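Long-range contacts in EDTA monooxygenase (EDTA-degrading bacterium BNC1, PDB 5DQP), which probably oxidises EDTA with molecular oxygen and reduced FMN, working with a partner flavin reductase in bacterial EDTA degradation: residues V112-G117 and N199-P204; Y205-V210 and T417-L422; P87-I92 and G117-W122. One frame throughout, in Å; residues are numbered along the deposited sequence.

Overall arrangement
From the N terminus, residues 87-92 lead into strand 90-96, helix 102-115 follows, and 117-122 return alongside as the next strand: contact 3 closes this beta-alpha-beta unit. Contact 1 opens at the end of that helix, before contact 3 has closed, and closes only when 199-204 come back to the helix, so the two cross and share Gly117. The same loop runs straight on into 205-210, where contact 2 opens; its closure by 417-422, over two hundred residues later, follows the other two in series. Together they tie neighbouring barrel strands, the helix between them, a long loop and the C-terminal tail.

Contact 1 of 3, residues V112-G117 and N199-P204; sequences VNLLSG and NVPLPP
Leu114, in the last turn of helix 102-115, comes within 6.8 Å of Pro203 from CA to CA where the irregular chain 199-204 passes the end of the helix, and no hydrogen bond joins the two backbones. The contact is apolar and hangs on both methyls of one leucine. CG stands anti to the backbone N (chi1 -170°), and the two methyls beyond it meet different partners. Leu114 CD2 sits against the ring of Pro201, 3.7 Å from its CD and nearly as close to its CG, the two side chains crossing at about a right angle. The same methyl, Leu114 CD2, touches CG1 of Val200 at 3.9 Å. Leu114 CD1 meets CG of Pro203 at 3.9 Å, with CB of that ring slightly farther off. Beyond Leu114 the helix stops in a Schellman motif: Gly117, at a positive phi of 85°, sends its N to Leu114 O at 3.0 Å, and Gly118 N probably bonds to Asn113 O, in the turn that leads a helix of the TIM barrel into its next strand, 120-125. A CB at those backbone angles would press on the carbonyl O of Ser116. Asn113 serves both sides of this turn. Its ND2 lies only loosely over Pro203 CG, at 4.4 Å, while its OD1 accepts from the backbone N of Ile120. The hydroxyl of Ser116 accepts from the backbone N of Arg119. On the loop side, Pro201 is also packed by Trp164, Phe166 and Trp168. The second subunit reaches this place too: its Pro72 touches Val200, its Phe33 touches Pro201 and its Phe73 packs on Leu115.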
# COMPACT_ATOMS: atom_id res chain seq x y z
N VAL A 112 7.55 0.93 -1.78
CA VAL A 112 6.90 1.94 -2.59
C VAL A 112 7.91 3.02 -2.94
O VAL A 112 7.86 3.60 -4.03
CB VAL A 112 5.63 2.50 -1.91
CG1 VAL A 112 5.98 3.41 -0.72
CG2 VAL A 112 4.77 3.22 -2.93
N ASN A 113 8.85 3.27 -2.04
CA ASN A 113 9.90 4.25 -2.31
C ASN A 113 10.74 3.81 -3.50
O ASN A 113 10.90 4.56 -4.48
CB ASN A 113 10.79 4.43 -1.08
CG ASN A 113 11.71 5.63 -1.21
OD1 ASN A 113 11.28 6.74 -1.60
ND2 ASN A 113 12.98 5.44 -0.88
N LEU A 114 11.28 2.59 -3.42
CA LEU A 114 12.12 2.03 -4.47
C LEU A 114 11.35 1.90 -5.78
O LEU A 114 11.82 2.33 -6.84
CB LEU A 114 12.66 0.68 -4.01
CG LEU A 114 13.75 -0.04 -4.81
CD1 LEU A 114 14.94 0.85 -4.99
CD2 LEU A 114 14.17 -1.31 -4.08
N LEU A 115 10.12 1.38 -5.72
CA LEU A 115 9.33 1.23 -6.94
C LEU A 115 9.03 2.56 -7.60
O LEU A 115 8.91 2.61 -8.83
CB LEU A 115 8.02 0.51 -6.66
CG LEU A 115 8.06 -1.01 -6.65
CD1 LEU A 115 6.74 -1.47 -6.09
CD2 LEU A 115 8.32 -1.59 -8.08
N SER A 116 8.87 3.64 -6.82
CA SER A 116 8.57 4.93 -7.42
C SER A 116 9.82 5.68 -7.88
O SER A 116 9.70 6.79 -8.38
CB SER A 116 7.78 5.81 -6.45
OG SER A 116 8.55 6.09 -5.30
N GLY A 117 11.01 5.11 -7.70
CA GLY A 117 12.21 5.87 -7.99
C GLY A 117 12.68 6.75 -6.86
O GLY A 117 13.46 7.68 -7.10
N ASN A 199 13.83 -7.75 3.18
CA ASN A 199 13.91 -8.22 1.80
C ASN A 199 13.60 -7.12 0.77
O ASN A 199 13.07 -7.40 -0.30
CB ASN A 199 13.00 -9.43 1.61
CG ASN A 199 11.53 -9.11 1.82
OD1 ASN A 199 11.17 -8.07 2.36
ND2 ASN A 199 10.67 -10.03 1.40
N VAL A 200 13.95 -5.88 1.07
CA VAL A 200 13.90 -4.79 0.10
C VAL A 200 15.22 -4.06 0.28
O VAL A 200 15.56 -3.72 1.41
CB VAL A 200 12.71 -3.84 0.32
CG1 VAL A 200 12.74 -2.71 -0.72
CG2 VAL A 200 11.38 -4.59 0.29
N PRO A 201 16.00 -3.81 -0.77
CA PRO A 201 17.34 -3.27 -0.56
C PRO A 201 17.35 -1.75 -0.42
O PRO A 201 16.52 -1.04 -0.99
CB PRO A 201 18.08 -3.70 -1.83
CG PRO A 201 16.99 -3.59 -2.87
CD PRO A 201 15.72 -4.06 -2.19
N LEU A 202 18.33 -1.26 0.34
CA LEU A 202 18.56 0.17 0.47
C LEU A 202 18.92 0.73 -0.90
O LEU A 202 19.80 0.17 -1.58
CB LEU A 202 19.68 0.46 1.46
CG LEU A 202 19.95 1.91 1.87
CD1 LEU A 202 18.74 2.50 2.61
CD2 LEU A 202 21.15 1.95 2.77
N PRO A 203 18.28 1.79 -1.35
CA PRO A 203 18.66 2.40 -2.62
C PRO A 203 19.95 3.17 -2.47
O PRO A 203 20.33 3.53 -1.34
CB PRO A 203 17.48 3.33 -2.94
CG PRO A 203 16.36 2.89 -1.97
CD PRO A 203 17.10 2.44 -0.75
N PRO A 204 20.64 3.48 -3.57
CA PRO A 204 21.88 4.25 -3.47
C PRO A 204 21.67 5.69 -3.04
O PRO A 204 22.62 6.33 -2.56
CB PRO A 204 22.46 4.17 -4.89
CG PRO A 204 21.27 3.97 -5.75
CD PRO A 204 20.33 3.10 -4.96

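Contact 2 of 3, residues Y205-V210 and T417-L422; sequences YGPPVV and TLRERL
The Tyr205 ring carries Thr417 CG2 over the centre of one face, a CH-pi contact with the methyl 3.9 Å from the ring centroid and 9° off the normal. The second flat group, the Arg419 guanidinium, has Val209 CG2 on one face, 4.0 Å above the plane and offset toward the rim, while the carbonyl oxygens of Pro207 and Pro208 line its edge. Pro207 O is gripped side-on by two nitrogens, Arg419 NE and NH2, each at 3.0 Å, and lies in the guanidinium plane. NE approaches close to the carbonyl plane, whereas NH2 stands well above it. A weak bond of 3.2 Å from Arg419 NH2 to Pro208 O adds a second carbonyl. NH1 points to other partners, a salt bridge with Glu228 and a bond to Pro425 O. Glu228 also accepts from the backbone N of Val210, so one carboxylate serves both sides of the contact. Arg419 CD lies 3.3 Å from Tyr205 O; the bend at chi3 (-54°) then turns NE toward Pro207 O, and Val209 CG2 also covers Arg419 CA at 3.8 Å. Leu418 CG and Leu422 CD1 touch the two methyls of Val209 more loosely, CG2 and CG1 respectively. Thr417 is the N-cap of helix 418-421: its OG1, between the backbone N and the carbonyl carbon (chi1 80°), accepts from Glu420 N and gives its proton to Glu420 OE1, 2.9 Å away, and the methyl is left to face the tyrosine. The carboxylate's other oxygen comes near Tyr205 CB. In the TIM barrel of this luciferase-like family, the bonds fasten a short C-terminal helix to the loop entering strand 210-213, at the end of the barrel where the strands begin.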
# COMPACT_ATOMS: atom_id res chain seq x y z
N TYR A 205 20.47 6.23 -3.16
CA TYR A 205 20.22 7.59 -2.71
C TYR A 205 19.62 7.65 -1.30
O TYR A 205 19.24 8.74 -0.84
CB TYR A 205 19.33 8.30 -3.73
CG TYR A 205 18.17 7.42 -4.13
CD1 TYR A 205 17.06 7.30 -3.30
CD2 TYR A 205 18.18 6.70 -5.32
CE1 TYR A 205 16.02 6.48 -3.63
CE2 TYR A 205 17.12 5.88 -5.67
CZ TYR A 205 16.04 5.78 -4.82
OH TYR A 205 14.97 4.97 -5.15
N GLY A 206 19.52 6.53 -0.59
CA GLY A 206 19.21 6.56 0.82
C GLY A 206 17.81 6.09 1.13
O GLY A 206 17.01 5.80 0.24
N PRO A 207 17.48 6.05 2.43
CA PRO A 207 16.19 5.48 2.88
C PRO A 207 15.03 6.45 2.69
O PRO A 207 15.22 7.64 2.36
CB PRO A 207 16.47 5.22 4.37
CG PRO A 207 17.38 6.34 4.77
CD PRO A 207 18.30 6.51 3.56
N PRO A 208 13.79 5.98 2.87
CA PRO A 208 12.64 6.88 2.77
C PRO A 208 12.74 8.03 3.75
O PRO A 208 13.25 7.88 4.87
CB PRO A 208 11.45 5.98 3.12
CG PRO A 208 11.94 4.58 2.82
CD PRO A 208 13.37 4.61 3.23
N VAL A 209 12.25 9.20 3.32
CA VAL A 209 12.16 10.37 4.19
C VAL A 209 11.13 10.13 5.28
O VAL A 209 10.05 9.59 5.03
CB VAL A 209 11.81 11.61 3.33
CG1 VAL A 209 11.49 12.83 4.19
CG2 VAL A 209 12.94 11.91 2.36
N VAL A 210 11.45 10.53 6.51
CA VAL A 210 10.55 10.32 7.65
C VAL A 210 10.00 11.67 8.08
O VAL A 210 10.76 12.61 8.32
CB VAL A 210 11.26 9.60 8.81
CG1 VAL A 210 10.38 9.61 10.08
CG2 VAL A 210 11.61 8.15 8.42
N THR A 417 14.53 12.16 -6.83
CA THR A 417 14.14 11.50 -5.59
C THR A 417 13.72 12.57 -4.58
O THR A 417 14.15 13.72 -4.65
CB THR A 417 15.27 10.61 -5.05
OG1 THR A 417 16.25 11.41 -4.36
CG2 THR A 417 15.95 9.83 -6.20
N LEU A 418 12.83 12.17 -3.67
CA LEU A 418 12.35 13.09 -2.64
C LEU A 418 13.48 13.50 -1.70
O LEU A 418 13.65 14.69 -1.40
CB LEU A 418 11.18 12.45 -1.88
CG LEU A 418 10.52 13.34 -0.84
CD1 LEU A 418 9.95 14.62 -1.47
CD2 LEU A 418 9.43 12.54 -0.12
N ARG A 419 14.27 12.54 -1.22
CA ARG A 419 15.39 12.91 -0.34
C ARG A 419 16.31 13.94 -1.00
O ARG A 419 16.74 14.90 -0.35
CB ARG A 419 16.15 11.66 0.09
CG ARG A 419 17.43 11.94 0.85
CD ARG A 419 17.99 10.69 1.55
NE ARG A 419 17.02 10.03 2.43
CZ ARG A 419 16.69 10.47 3.64
NH1 ARG A 419 17.27 11.55 4.13
NH2 ARG A 419 15.78 9.82 4.37
N GLU A 420 16.60 13.79 -2.29
CA GLU A 420 17.49 14.76 -2.95
C GLU A 420 16.77 16.06 -3.28
O GLU A 420 17.35 17.14 -3.16
CB GLU A 420 18.11 14.13 -4.21
CG GLU A 420 19.02 12.95 -3.87
CD GLU A 420 19.46 12.13 -5.09
OE1 GLU A 420 18.62 11.86 -5.98
OE2 GLU A 420 20.66 11.73 -5.14
N ARG A 421 15.50 15.98 -3.70
CA ARG A 421 14.72 17.20 -3.92
C ARG A 421 14.69 18.09 -2.67
O ARG A 421 14.82 19.32 -2.76
CB ARG A 421 13.29 16.81 -4.35
CG ARG A 421 12.36 18.01 -4.60
CD ARG A 421 11.10 17.57 -5.31
NE ARG A 421 11.39 16.74 -6.48
CZ ARG A 421 10.58 15.79 -6.92
NH1 ARG A 421 9.44 15.56 -6.28
NH2 ARG A 421 10.90 15.07 -8.00
N LEU A 422 14.54 17.47 -1.50
CA LEU A 422 14.45 18.20 -0.24
C LEU A 422 15.80 18.64 0.31
O LEU A 422 15.83 19.34 1.33
CB LEU A 422 13.74 17.33 0.80
CG LEU A 422 12.30 17.05 0.39
CD1 LEU A 422 11.60 16.23 1.45
CD2 LEU A 422 11.60 18.38 0.20

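Contact 3 of 3, residues P87-I92 and G117-W122; sequences PDIGGI and GGRIGW
From Arg119, CB lies 4.0 Å from both Ile89 O and Gly90 CA, and CG comes beside Asp88 O; the side chain crosses that of Ile89 at about a right angle. The chain then bends at chi2 and again at chi3 (70°), the second bend setting Arg119 NE 3.2 Å from Ile89 O. Arg119 NH2 reaches Ile89 O at 3.0 Å, so two nitrogens grip one oxygen side-on; that oxygen lies somewhat out of the guanidinium plane, and NE stands well above the carbonyl plane. Arg119 CZ lies 3.5 Å from Asp88 N, which sits over one face of the guanidinium, offset toward the rim; Asp88 N and Arg119 NH2 are both donors and do not bond. At the tip, NH2 also bonds to Val86 O, and NH1 makes a weak bond to Thr83 O. Past the arginine the strands pair: Gly91 N donates to Arg119 O at 2.7 Å and Gly121 N to Gly91 O at 2.7 Å, with a supplementary CA-H...O contact from Ile120 to Gly91 O. Ile120 CD1 folds over Gly91 CA at 4.0 Å, an approach allowed by the glycine. The strand pieces 90-92 and 120-122, their axes 4.6 Å apart at closest and inclined by 18°, belong to the parallel neighbours of a beta-alpha-beta crossover through helix 102-115, a unit of the TIM barrel; strand 90-96 goes on to Thr94, a predicted FMN-binding residue.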
# COMPACT_ATOMS: atom_id res chain seq x y z
N PRO A 87 4.51 10.64 -12.78
CA PRO A 87 5.94 10.76 -12.47
C PRO A 87 6.26 12.01 -11.65
O PRO A 87 5.40 12.85 -11.38
CB PRO A 87 6.58 10.85 -13.86
CG PRO A 87 5.53 11.51 -14.70
CD PRO A 87 4.20 11.00 -14.18
N ASP A 88 7.52 12.08 -11.20
CA ASP A 88 8.12 13.28 -10.62
C ASP A 88 7.68 13.57 -9.18
O ASP A 88 8.51 13.68 -8.28
CB ASP A 88 7.82 14.50 -11.49
CG ASP A 88 8.47 14.42 -12.86
OD1 ASP A 88 9.63 13.96 -12.97
OD2 ASP A 88 7.81 14.83 -13.83
N ILE A 89 6.39 13.77 -8.96
CA ILE A 89 5.97 14.30 -7.69
C ILE A 89 6.19 13.28 -6.59
O ILE A 89 5.92 12.08 -6.76
CB ILE A 89 4.51 14.74 -7.75
CG1 ILE A 89 4.13 15.42 -6.43
CG2 ILE A 89 3.64 13.56 -8.14
CD1 ILE A 89 3.04 16.37 -6.58
N GLY A 90 6.70 13.74 -5.46
CA GLY A 90 6.83 12.87 -4.31
C GLY A 90 5.51 12.61 -3.62
O GLY A 90 4.46 13.17 -3.96
N GLY A 91 5.56 11.73 -2.63
CA GLY A 91 4.39 11.42 -1.84
C GLY A 91 4.80 11.11 -0.42
O GLY A 91 5.86 10.55 -0.19
N ILE A 92 3.96 11.51 0.53
CA ILE A 92 4.20 11.28 1.95
C ILE A 92 2.97 10.58 2.47
O ILE A 92 1.86 11.11 2.35
CB ILE A 92 4.44 12.60 2.71
CG1 ILE A 92 5.70 13.31 2.15
CG2 ILE A 92 4.48 12.35 4.22
CD1 ILE A 92 5.77 14.82 2.49
N GLY A 117 11.01 5.11 -7.70
CA GLY A 117 12.21 5.87 -7.99
C GLY A 117 12.68 6.75 -6.86
O GLY A 117 13.46 7.68 -7.10
N GLY A 118 12.26 6.49 -5.62
CA GLY A 118 12.72 7.28 -4.49
C GLY A 118 11.83 8.46 -4.15
O GLY A 118 12.31 9.47 -3.60
N ARG A 119 10.54 8.35 -4.45
CA ARG A 119 9.63 9.48 -4.32
C ARG A 119 8.73 9.44 -3.08
O ARG A 119 7.91 10.34 -2.93
CB ARG A 119 8.78 9.60 -5.60
CG ARG A 119 9.59 10.10 -6.82
CD ARG A 119 9.07 9.47 -8.07
NE ARG A 119 7.79 10.05 -8.31
CZ ARG A 119 6.79 9.49 -8.96
NH1 ARG A 119 6.87 8.27 -9.48
NH2 ARG A 119 5.68 10.21 -9.06
N ILE A 120 8.85 8.46 -2.18
CA ILE A 120 7.85 8.26 -1.11
C ILE A 120 8.49 8.45 0.27
O ILE A 120 9.49 7.79 0.59
CB ILE A 120 7.19 6.87 -1.20
CG1 ILE A 120 6.44 6.68 -2.52
CG2 ILE A 120 6.26 6.62 -0.00
CD1 ILE A 120 5.35 7.65 -2.77
N GLY A 121 7.89 9.31 1.10
CA GLY A 121 8.23 9.40 2.50
C GLY A 121 7.13 8.84 3.42
O GLY A 121 6.04 8.45 2.99
N TRP A 122 7.43 8.84 4.72
CA TRP A 122 6.55 8.23 5.71
C TRP A 122 6.34 9.21 6.87
O TRP A 122 7.30 9.58 7.54
CB TRP A 122 7.14 6.91 6.21
CG TRP A 122 6.46 6.30 7.41
CD1 TRP A 122 5.13 6.24 7.68
CD2 TRP A 122 7.12 5.68 8.53
NE1 TRP A 122 4.90 5.62 8.88
CE2 TRP A 122 6.11 5.26 9.43
CE3 TRP A 122 8.45 5.44 8.86
CZ2 TRP A 122 6.40 4.62 10.63
CZ3 TRP A 122 8.75 4.79 10.04
CH2 TRP A 122 7.72 4.39 10.92